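Methyltransferase (Streptococcus mutans, PDB 2B78) is a putative S-adenosyl-L-methionine-dependent methyltransferase that probably acts on RNA. Local coordinates at residues F121-S126 / Q130-I135; T215-F220 / F273-Y278; K86-S91 / P363-V368. All blocks are in the same frame, centred on the assembly; numbering follows the deposited sequence.

Interaction 1: F121-S126 / Q130-I135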
loop_
_atom_site.group_PDB
_atom_site.type_symbol
_atom_site.label_atom_id
_atom_site.label_comp_id
_atom_site.label_asym_id
_atom_site.label_seq_id
_atom_site.Cartn_x
_atom_site.Cartn_y
_atom_site.Cartn_z
ATOM N N PHE A 121 -8.192 -2.672 -11.182
ATOM C CA PHE A 121 -6.921 -2.986 -11.818
ATOM C C PHE A 121 -6.039 -1.752 -11.732
ATOM O O PHE A 121 -6.528 -0.625 -11.877
ATOM C CB PHE A 121 -7.127 -3.291 -13.306
ATOM C CG PHE A 121 -7.705 -4.643 -13.593
ATOM C CD1 PHE A 121 -6.887 -5.686 -14.006
ATOM C CD2 PHE A 121 -9.073 -4.874 -13.473
ATOM C CE1 PHE A 121 -7.424 -6.937 -14.296
ATOM C CE2 PHE A 121 -9.614 -6.126 -13.763
ATOM C CZ PHE A 121 -8.789 -7.154 -14.173
ATOM N N SER A 122 -4.746 -1.960 -11.514
ATOM C CA SER A 122 -3.804 -0.855 -11.468
ATOM C C SER A 122 -2.625 -1.197 -12.359
ATOM O O SER A 122 -1.994 -2.254 -12.211
ATOM C CB SER A 122 -3.335 -0.582 -10.037
ATOM O OG SER A 122 -4.394 -0.040 -9.266
ATOM N N TRP A 123 -2.348 -0.308 -13.307
ATOM C CA TRP A 123 -1.245 -0.497 -14.247
ATOM C C TRP A 123 -0.071 0.409 -13.856
ATOM O O TRP A 123 -0.189 1.638 -13.884
ATOM C CB TRP A 123 -1.716 -0.157 -15.665
ATOM C CG TRP A 123 -3.040 -0.771 -16.031
ATOM C CD1 TRP A 123 -4.215 -0.110 -16.246
ATOM C CD2 TRP A 123 -3.334 -2.169 -16.182
ATOM N NE1 TRP A 123 -5.222 -1.006 -16.518
ATOM C CE2 TRP A 123 -4.709 -2.275 -16.489
ATOM C CE3 TRP A 123 -2.568 -3.339 -16.093
ATOM C CZ2 TRP A 123 -5.339 -3.508 -16.698
ATOM C CZ3 TRP A 123 -3.194 -4.564 -16.301
ATOM C CH2 TRP A 123 -4.566 -4.638 -16.603
ATOM N N TYR A 124 1.068 -0.202 -13.523
ATOM C CA TYR A 124 2.246 0.548 -13.093
ATOM C C TYR A 124 3.249 0.930 -14.178
ATOM O O TYR A 124 4.214 1.646 -13.903
ATOM C CB TYR A 124 2.972 -0.218 -11.977
ATOM C CG TYR A 124 2.188 -0.287 -10.692
ATOM C CD1 TYR A 124 0.986 -0.987 -10.627
ATOM C CD2 TYR A 124 2.640 0.356 -9.538
ATOM C CE1 TYR A 124 0.249 -1.048 -9.448
ATOM C CE2 TYR A 124 1.906 0.300 -8.346
ATOM C CZ TYR A 124 0.713 -0.405 -8.315
ATOM O OH TYR A 124 -0.021 -0.475 -7.154
ATOM N N ASN A 125 3.040 0.458 -15.402
ATOM C CA ASN A 125 3.946 0.811 -16.486
ATOM C C ASN A 125 3.240 0.741 -17.840
ATOM O O ASN A 125 2.206 0.085 -17.980
ATOM C CB ASN A 125 5.202 -0.077 -16.455
ATOM C CG ASN A 125 4.904 -1.544 -16.684
ATOM O OD1 ASN A 125 4.519 -1.949 -17.782
ATOM N ND2 ASN A 125 5.096 -2.361 -15.643
ATOM N N SER A 126 3.790 1.430 -18.836
ATOM C CA SER A 126 3.166 1.458 -20.155
ATOM C C SER A 126 3.081 0.107 -20.852
ATOM O O SER A 126 2.155 -0.134 -21.638
ATOM C CB SER A 126 3.889 2.453 -21.064
ATOM O OG SER A 126 5.262 2.137 -21.189
ATOM N N GLN A 130 -0.299 -1.512 -22.401
ATOM C CA GLN A 130 -0.535 -1.792 -23.814
ATOM C C GLN A 130 -1.072 -3.203 -24.069
ATOM O O GLN A 130 -1.784 -3.429 -25.054
ATOM C CB GLN A 130 0.738 -1.544 -24.637
ATOM C CG GLN A 130 1.873 -2.520 -24.391
ATOM C CD GLN A 130 3.078 -2.228 -25.266
ATOM O OE1 GLN A 130 3.696 -1.164 -25.158
ATOM N NE2 GLN A 130 3.414 -3.168 -26.146
ATOM N N ILE A 131 -0.760 -4.153 -23.192
ATOM C CA ILE A 131 -1.266 -5.510 -23.391
ATOM C C ILE A 131 -2.369 -5.833 -22.392
ATOM O O ILE A 131 -2.617 -7.002 -22.102
ATOM C CB ILE A 131 -0.164 -6.583 -23.213
ATOM C CG1 ILE A 131 0.381 -6.544 -21.784
ATOM C CG2 ILE A 131 0.952 -6.370 -24.221
ATOM C CD1 ILE A 131 1.217 -7.750 -21.421
ATOM N N ARG A 132 -3.050 -4.811 -21.885
ATOM C CA ARG A 132 -4.075 -5.048 -20.881
ATOM C C ARG A 132 -5.341 -5.772 -21.319
ATOM O O ARG A 132 -6.041 -6.329 -20.472
ATOM C CB ARG A 132 -4.436 -3.738 -20.168
ATOM C CG ARG A 132 -5.270 -2.735 -20.949
ATOM C CD ARG A 132 -5.275 -1.414 -20.180
ATOM N NE ARG A 132 -6.525 -0.671 -20.294
ATOM C CZ ARG A 132 -6.913 -0.002 -21.374
ATOM N NH1 ARG A 132 -6.146 0.029 -22.456
ATOM N NH2 ARG A 132 -8.073 0.641 -21.365
ATOM N N ASP A 133 -5.649 -5.784 -22.615
ATOM C CA ASP A 133 -6.858 -6.477 -23.062
ATOM C C ASP A 133 -6.781 -7.977 -22.804
ATOM O O ASP A 133 -7.753 -8.586 -22.362
ATOM C CB ASP A 133 -7.128 -6.219 -24.551
ATOM C CG ASP A 133 -7.659 -4.822 -24.808
ATOM O OD1 ASP A 133 -7.902 -4.093 -23.824
ATOM O OD2 ASP A 133 -7.837 -4.451 -25.991
ATOM N N GLU A 134 -5.633 -8.580 -23.086
ATOM C CA GLU A 134 -5.476 -10.010 -22.849
ATOM C C GLU A 134 -5.427 -10.289 -21.350
ATOM O O GLU A 134 -5.989 -11.273 -20.880
ATOM C CB GLU A 134 -4.222 -10.532 -23.545
ATOM C CG GLU A 134 -3.008 -9.648 -23.388
ATOM C CD GLU A 134 -1.896 -10.035 -24.341
ATOM O OE1 GLU A 134 -1.326 -11.137 -24.174
ATOM O OE2 GLU A 134 -1.601 -9.236 -25.262
ATOM N N ILE A 135 -4.771 -9.413 -20.596
ATOM C CA ILE A 135 -4.704 -9.585 -19.151
ATOM C C ILE A 135 -6.117 -9.590 -18.562
ATOM O O ILE A 135 -6.470 -10.466 -17.779
ATOM C CB ILE A 135 -3.903 -8.435 -18.479
ATOM C CG1 ILE A 135 -2.429 -8.527 -18.882
ATOM C CG2 ILE A 135 -4.063 -8.504 -16.949
ATOM C CD1 ILE A 135 -1.547 -7.455 -18.257
#

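Interaction 2: T215-F220 / F273-Y278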
loop_
_atom_site.group_PDB
_atom_site.type_symbol
_atom_site.label_atom_id
_atom_site.label_comp_id
_atom_site.label_asym_id
_atom_site.label_seq_id
_atom_site.Cartn_x
_atom_site.Cartn_y
_atom_site.Cartn_z
ATOM N N THR A 215 -6.727 8.645 24.306
ATOM C CA THR A 215 -6.984 9.728 23.350
ATOM C C THR A 215 -6.018 9.503 22.187
ATOM O O THR A 215 -4.858 9.129 22.394
ATOM C CB THR A 215 -6.745 11.140 23.969
ATOM O OG1 THR A 215 -5.384 11.267 24.392
ATOM C CG2 THR A 215 -7.672 11.364 25.162
ATOM N N VAL A 216 -6.492 9.710 20.961
ATOM C CA VAL A 216 -5.654 9.468 19.797
ATOM C C VAL A 216 -5.544 10.631 18.832
ATOM O O VAL A 216 -6.526 11.319 18.570
ATOM C CB VAL A 216 -6.187 8.261 19.001
ATOM C CG1 VAL A 216 -5.321 8.005 17.782
ATOM C CG2 VAL A 216 -6.257 7.040 19.896
ATOM N N LEU A 217 -4.335 10.844 18.321
ATOM C CA LEU A 217 -4.082 11.869 17.318
ATOM C C LEU A 217 -3.606 11.126 16.071
ATOM O O LEU A 217 -2.606 10.405 16.095
ATOM C CB LEU A 217 -3.006 12.855 17.774
ATOM C CG LEU A 217 -2.586 13.856 16.693
ATOM C CD1 LEU A 217 -3.718 14.835 16.408
ATOM C CD2 LEU A 217 -1.352 14.602 17.165
ATOM N N ASN A 218 -4.333 11.300 14.977
ATOM C CA ASN A 218 -4.007 10.631 13.726
ATOM C C ASN A 218 -3.521 11.671 12.714
ATOM O O ASN A 218 -4.311 12.440 12.183
ATOM C CB ASN A 218 -5.266 9.910 13.243
ATOM C CG ASN A 218 -5.049 9.116 11.976
ATOM O OD1 ASN A 218 -3.923 8.788 11.608
ATOM N ND2 ASN A 218 -6.146 8.782 11.308
ATOM N N LEU A 219 -2.219 11.698 12.457
ATOM C CA LEU A 219 -1.635 12.669 11.524
ATOM C C LEU A 219 -1.596 12.144 10.086
ATOM O O LEU A 219 -1.266 10.968 9.851
ATOM C CB LEU A 219 -0.226 13.049 12.000
ATOM C CG LEU A 219 -0.172 13.622 13.422
ATOM C CD1 LEU A 219 1.271 13.893 13.809
ATOM C CD2 LEU A 219 -0.995 14.903 13.509
ATOM N N PHE A 220 -1.923 13.012 9.131
ATOM C CA PHE A 220 -1.971 12.630 7.709
ATOM C C PHE A 220 -3.067 11.566 7.597
ATOM O O PHE A 220 -2.919 10.551 6.910
ATOM C CB PHE A 220 -0.630 12.039 7.246
ATOM C CG PHE A 220 0.526 12.998 7.336
ATOM C CD1 PHE A 220 0.681 14.016 6.399
ATOM C CD2 PHE A 220 1.455 12.891 8.370
ATOM C CE1 PHE A 220 1.748 14.929 6.491
ATOM C CE2 PHE A 220 2.526 13.792 8.476
ATOM C CZ PHE A 220 2.671 14.815 7.532
ATOM N N PHE A 273 2.669 20.225 10.330
ATOM C CA PHE A 273 3.620 20.976 11.141
ATOM C C PHE A 273 2.909 22.151 11.792
ATOM O O PHE A 273 3.236 22.536 12.918
ATOM C CB PHE A 273 4.803 21.452 10.302
ATOM C CG PHE A 273 5.772 20.358 9.973
ATOM C CD1 PHE A 273 6.551 19.778 10.978
ATOM C CD2 PHE A 273 5.877 19.868 8.676
ATOM C CE1 PHE A 273 7.423 18.718 10.689
ATOM C CE2 PHE A 273 6.747 18.808 8.379
ATOM C CZ PHE A 273 7.518 18.234 9.386
ATOM N N ASP A 274 1.927 22.721 11.098
ATOM C CA ASP A 274 1.180 23.829 11.686
ATOM C C ASP A 274 0.371 23.285 12.860
ATOM O O ASP A 274 0.129 24.000 13.845
ATOM C CB ASP A 274 0.237 24.487 10.667
ATOM C CG ASP A 274 0.971 25.379 9.672
ATOM O OD1 ASP A 274 2.084 25.858 9.983
ATOM O OD2 ASP A 274 0.427 25.615 8.575
ATOM N N TYR A 275 -0.052 22.025 12.767
ATOM C CA TYR A 275 -0.812 21.454 13.869
ATOM C C TYR A 275 0.090 21.189 15.072
ATOM O O TYR A 275 -0.349 21.308 16.215
ATOM C CB TYR A 275 -1.513 20.149 13.472
ATOM C CG TYR A 275 -2.500 19.724 14.535
ATOM C CD1 TYR A 275 -3.741 20.354 14.646
ATOM C CD2 TYR A 275 -2.160 18.769 15.495
ATOM C CE1 TYR A 275 -4.619 20.053 15.693
ATOM C CE2 TYR A 275 -3.035 18.456 16.547
ATOM C CZ TYR A 275 -4.261 19.107 16.639
ATOM O OH TYR A 275 -5.125 18.823 17.674
ATOM N N PHE A 276 1.348 20.823 14.822
ATOM C CA PHE A 276 2.271 20.570 15.920
ATOM C C PHE A 276 2.409 21.850 16.727
ATOM O O PHE A 276 2.347 21.832 17.957
ATOM C CB PHE A 276 3.647 20.131 15.398
ATOM C CG PHE A 276 3.744 18.656 15.081
ATOM C CD1 PHE A 276 3.273 17.705 15.980
ATOM C CD2 PHE A 276 4.359 18.225 13.906
ATOM C CE1 PHE A 276 3.411 16.340 15.716
ATOM C CE2 PHE A 276 4.505 16.866 13.632
ATOM C CZ PHE A 276 4.030 15.921 14.538
ATOM N N LYS A 277 2.576 22.967 16.025
ATOM C CA LYS A 277 2.710 24.272 16.667
ATOM C C LYS A 277 1.441 24.696 17.418
ATOM O O LYS A 277 1.507 25.320 18.481
ATOM C CB LYS A 277 3.059 25.332 15.616
ATOM C CG LYS A 277 3.201 26.732 16.199
ATOM C CD LYS A 277 3.671 27.730 15.151
ATOM C CE LYS A 277 3.938 29.089 15.775
ATOM N NZ LYS A 277 4.429 30.072 14.775
ATOM N N TYR A 278 0.289 24.380 16.842
ATOM C CA TYR A 278 -1.007 24.706 17.438
ATOM C C TYR A 278 -1.167 23.922 18.733
ATOM O O TYR A 278 -1.655 24.433 19.749
ATOM C CB TYR A 278 -2.130 24.313 16.474
ATOM C CG TYR A 278 -3.499 24.838 16.854
ATOM C CD1 TYR A 278 -3.812 26.188 16.699
ATOM C CD2 TYR A 278 -4.479 23.990 17.363
ATOM C CE1 TYR A 278 -5.074 26.683 17.038
ATOM C CE2 TYR A 278 -5.746 24.473 17.710
ATOM C CZ TYR A 278 -6.034 25.820 17.542
ATOM O OH TYR A 278 -7.282 26.313 17.876
#

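Interaction 3: K86-S91 / P363-V368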
loop_
_atom_site.group_PDB
_atom_site.type_symbol
_atom_site.label_atom_id
_atom_site.label_comp_id
_atom_site.label_asym_id
_atom_site.label_seq_id
_atom_site.Cartn_x
_atom_site.Cartn_y
_atom_site.Cartn_z
ATOM N N LYS A 86 -8.164 -18.472 -1.136
ATOM C CA LYS A 86 -9.465 -19.061 -0.809
ATOM C C LYS A 86 -10.057 -18.622 0.531
ATOM O O LYS A 86 -11.270 -18.412 0.633
ATOM C CB LYS A 86 -9.377 -20.588 -0.834
ATOM C CG LYS A 86 -9.315 -21.185 -2.225
ATOM C CD LYS A 86 -9.098 -22.693 -2.175
ATOM C CE LYS A 86 -7.731 -23.031 -1.587
ATOM N NZ LYS A 86 -7.442 -24.494 -1.654
ATOM N N ASN A 87 -9.220 -18.491 1.554
ATOM C CA ASN A 87 -9.702 -18.082 2.873
ATOM C C ASN A 87 -10.240 -16.657 2.895
ATOM O O ASN A 87 -11.157 -16.344 3.659
ATOM C CB ASN A 87 -8.597 -18.241 3.920
ATOM C CG ASN A 87 -8.246 -19.689 4.167
ATOM O OD1 ASN A 87 -9.099 -20.570 4.046
ATOM N ND2 ASN A 87 -6.993 -19.947 4.524
ATOM N N PHE A 88 -9.668 -15.795 2.059
ATOM C CA PHE A 88 -10.128 -14.414 1.970
ATOM C C PHE A 88 -11.524 -14.384 1.344
ATOM O O PHE A 88 -12.494 -13.953 1.977
ATOM C CB PHE A 88 -9.169 -13.586 1.107
ATOM C CG PHE A 88 -7.893 -13.197 1.809
ATOM C CD1 PHE A 88 -7.903 -12.230 2.809
ATOM C CD2 PHE A 88 -6.684 -13.801 1.472
ATOM C CE1 PHE A 88 -6.723 -11.869 3.468
ATOM C CE2 PHE A 88 -5.499 -13.447 2.124
ATOM C CZ PHE A 88 -5.522 -12.479 3.124
ATOM N N ALA A 89 -11.614 -14.859 0.101
ATOM C CA ALA A 89 -12.873 -14.889 -0.643
ATOM C C ALA A 89 -13.956 -15.663 0.100
ATOM O O ALA A 89 -15.137 -15.589 -0.244
ATOM C CB ALA A 89 -12.649 -15.505 -2.021
ATOM N N HIS A 90 -13.542 -16.400 1.122
ATOM C CA HIS A 90 -14.457 -17.198 1.923
ATOM C C HIS A 90 -15.095 -16.341 3.008
ATOM O O HIS A 90 -16.319 -16.240 3.091
ATOM C CB HIS A 90 -13.693 -18.358 2.568
ATOM C CG HIS A 90 -14.547 -19.273 3.390
ATOM N ND1 HIS A 90 -14.016 -20.215 4.246
ATOM C CD2 HIS A 90 -15.893 -19.399 3.481
ATOM C CE1 HIS A 90 -14.997 -20.882 4.828
ATOM N NE2 HIS A 90 -16.146 -20.406 4.381
ATOM N N SER A 91 -14.253 -15.727 3.834
ATOM C CA SER A 91 -14.706 -14.886 4.939
ATOM C C SER A 91 -15.447 -13.633 4.487
ATOM O O SER A 91 -15.005 -12.938 3.570
ATOM C CB SER A 91 -13.509 -14.478 5.798
ATOM O OG SER A 91 -13.894 -13.535 6.789
ATOM N N PRO A 363 0.291 -7.411 4.686
ATOM C CA PRO A 363 -0.541 -8.567 5.024
ATOM C C PRO A 363 -0.476 -9.551 3.848
ATOM O O PRO A 363 -0.129 -9.160 2.727
ATOM C CB PRO A 363 -1.915 -7.937 5.255
ATOM C CG PRO A 363 -1.909 -6.790 4.299
ATOM C CD PRO A 363 -0.536 -6.203 4.507
ATOM N N SER A 364 -0.793 -10.821 4.105
ATOM C CA SER A 364 -0.705 -11.880 3.094
ATOM C C SER A 364 -1.315 -11.642 1.714
ATOM O O SER A 364 -0.835 -12.212 0.717
ATOM C CB SER A 364 -1.277 -13.175 3.665
ATOM O OG SER A 364 -2.658 -13.024 3.915
ATOM N N ASP A 365 -2.369 -10.834 1.636
ATOM C CA ASP A 365 -2.983 -10.569 0.338
ATOM C C ASP A 365 -2.105 -9.649 -0.495
ATOM O O ASP A 365 -2.126 -9.703 -1.722
ATOM C CB ASP A 365 -4.405 -10.005 0.492
ATOM C CG ASP A 365 -4.472 -8.782 1.378
ATOM O OD1 ASP A 365 -3.767 -8.746 2.405
ATOM O OD2 ASP A 365 -5.264 -7.865 1.056
ATOM N N PHE A 366 -1.337 -8.791 0.165
ATOM C CA PHE A 366 -0.405 -7.930 -0.558
ATOM C C PHE A 366 0.862 -8.782 -0.598
ATOM O O PHE A 366 1.870 -8.466 0.041
ATOM C CB PHE A 366 -0.175 -6.626 0.213
ATOM C CG PHE A 366 -1.258 -5.597 0.001
ATOM C CD1 PHE A 366 -1.033 -4.498 -0.823
ATOM C CD2 PHE A 366 -2.502 -5.733 0.613
ATOM C CE1 PHE A 366 -2.030 -3.548 -1.034
ATOM C CE2 PHE A 366 -3.511 -4.790 0.410
ATOM C CZ PHE A 366 -3.271 -3.692 -0.417
ATOM N N ALA A 367 0.776 -9.890 -1.336
ATOM C CA ALA A 367 1.861 -10.858 -1.461
ATOM C C ALA A 367 3.220 -10.261 -1.759
ATOM O O ALA A 367 3.384 -9.425 -2.652
ATOM C CB ALA A 367 1.513 -11.915 -2.523
ATOM N N VAL A 368 4.211 -10.698 -0.996
ATOM C CA VAL A 368 5.560 -10.217 -1.208
ATOM C C VAL A 368 6.371 -11.321 -1.870
ATOM O O VAL A 368 6.049 -12.501 -1.750
ATOM C CB VAL A 368 6.235 -9.849 0.127
ATOM C CG1 VAL A 368 5.507 -8.680 0.781
ATOM C CG2 VAL A 368 6.234 -11.056 1.052
#

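Interaction 1: F121-S126 / Q130-I135
The indole of Trp123 lies between two aliphatic groups. Over one face sits CB of Arg132, 3.8 Å from the centroid of the six-membered ring and 21° off its normal, a CH-pi contact. On the opposite face, toward the rim, lies CB of Phe121, two residues earlier on the same strand. At the edge, in the ring plane, is the CG2 branch of Ile135, with CG2 3.9 Å from CH2 of Trp123. The other branch of Ile135 reaches the same end of the ring, where its CD1 is 3.9 Å from CZ3 of Trp123. The Arg132 side chain runs across the indole at about a right angle. Its CG stands between the backbone N and the carbonyl carbon (chi1 74°); with CB over the six-membered ring, CD then comes within 3.7 Å of Trp123 NE1. The guanidinium plane is turned 79° from the indole, so the two do not stack. NE1 of Trp123 and NE of Arg132 share Glu151 OE1, the first by a hydrogen bond and the second in a salt bridge. Glu151 thus bridges the indole and the arginine.

The segments also meet through backbone. Gln130 N donates to Ser126 O over 2.9 Å, an i to i+4 bond of the short helix 126-130. Asn125 is the N-cap of that helix, its OD1 accepting from Val128 N. The side chains of Ser126 and Gln130 both bond to Asn33.

The contact joins the end of strand 118-123 to the start of helix 132-142, with the short helix 126-130 between them. Strands 110-115 and 148-153 flank the strand in its five-stranded sheet, and helix 71-83 packs against Ile135 through Phe74 and Phe78.

Interaction 2: T215-F220 / F273-Y278
Leu219 meets Phe276 and Leu217 meets Tyr275, two leucines of a strand reaching two rings of a helix. The leucines differ in their first torsion. In Leu217 CG is anti to the backbone N (chi1 173°), and its CD1 comes to 3.7 Å from Tyr275 CE2. Leu217 and Tyr275 lie alongside, pointing opposite ways. In Leu219 CG is instead anti to the carbonyl carbon (chi1 -57°), and the branches divide their work. CD1 is 3.5 Å from Phe276 CZ, while CD2 makes a looser approach of 4.5 Å to Tyr275 CD2. All these methyls meet the rings obliquely.

The strand and helix belong to the Rossmann-like methyltransferase fold. Strand 215-219 lies between strands 237-242 and 286-291 in the seven-stranded sheet, and helix 272-281 covers one face of it. Their segment axes come within 11.0 Å at 152°, close to antiparallel. The helix begins at Val272, which with Asp271 contacts S-adenosyl-L-homocysteine in a ligand-bound structure of this protein; the ligand is not bound to this chain. The Phe276 side chain is about 4 Å from that of Val272.

The Tyr275 ring projects from the helix toward the sheet. It also touches Thr239 and Val241, and its hydroxyl is hydrogen-bonded to that of Tyr286. The Phe276 CB bond points neither toward nor away from the strand, but the ring end comes nearer and reaches Leu219, with Phe273 CD1 at its edge and Gln316 of helix 306-319 nearby.

Interaction 3: K86-S91 / P363-V368
Phe88 extends its ring from the short, weakly bonded helix at about 86-90 so that the far end reaches Ser364 and Asp365. The two partners approach differently. Asp365 lies over one face: its CB is 4.2 Å from the centroid of the Phe88 ring and 26° off the normal, a CH-pi contact displaced toward the rim. Ser364 comes in at the edge, where OG lies in the ring plane, 3.0 Å from CZ of Phe88. The oxygen therefore meets the rim of the ring and not its pi cloud.

The side chains of Phe88 and Asp365 cross at about a right angle, and the carboxylate is inclined 38° to the ring. The carboxylate is held by two partners outside the contact: OD1 forms a salt bridge with Arg200, and OD2 accepts from Arg98 N. Arg200 and Tyr97 also pack on Phe88.

Pro363 to Phe366 form a type I beta turn, closed by Phe366 N donating to Pro363 O over 2.9 Å. The arrangement, in the loop between strands 355-360 and 379-384, is an aromatic ring docked on the two corner residues of a type I beta turn, which runs into an inverse gamma turn centred on Phe366.

Interactions 1 and 2 follow one another along the chain, and both are nested inside the long loop closed by interaction 3. Interaction 1 belongs to the five-stranded sheet containing strand 118-123, and interaction 2 to the seven-stranded methyltransferase sheet. Their centres are about 39 Å apart, on opposite sides of the chain's centre. Interaction 3 lies about 22 Å from interaction 1 and about 33 Å from interaction 2, centre to centre. It brings the weakly bonded helix 86-90, which precedes strand 96-101 of the five-stranded sheet, against the loop between two strands of the seven-stranded one. No two of the contacts touch. Only interaction 2 is near the S-adenosyl-L-homocysteine site; interaction 3 links the two sheet regions away from it.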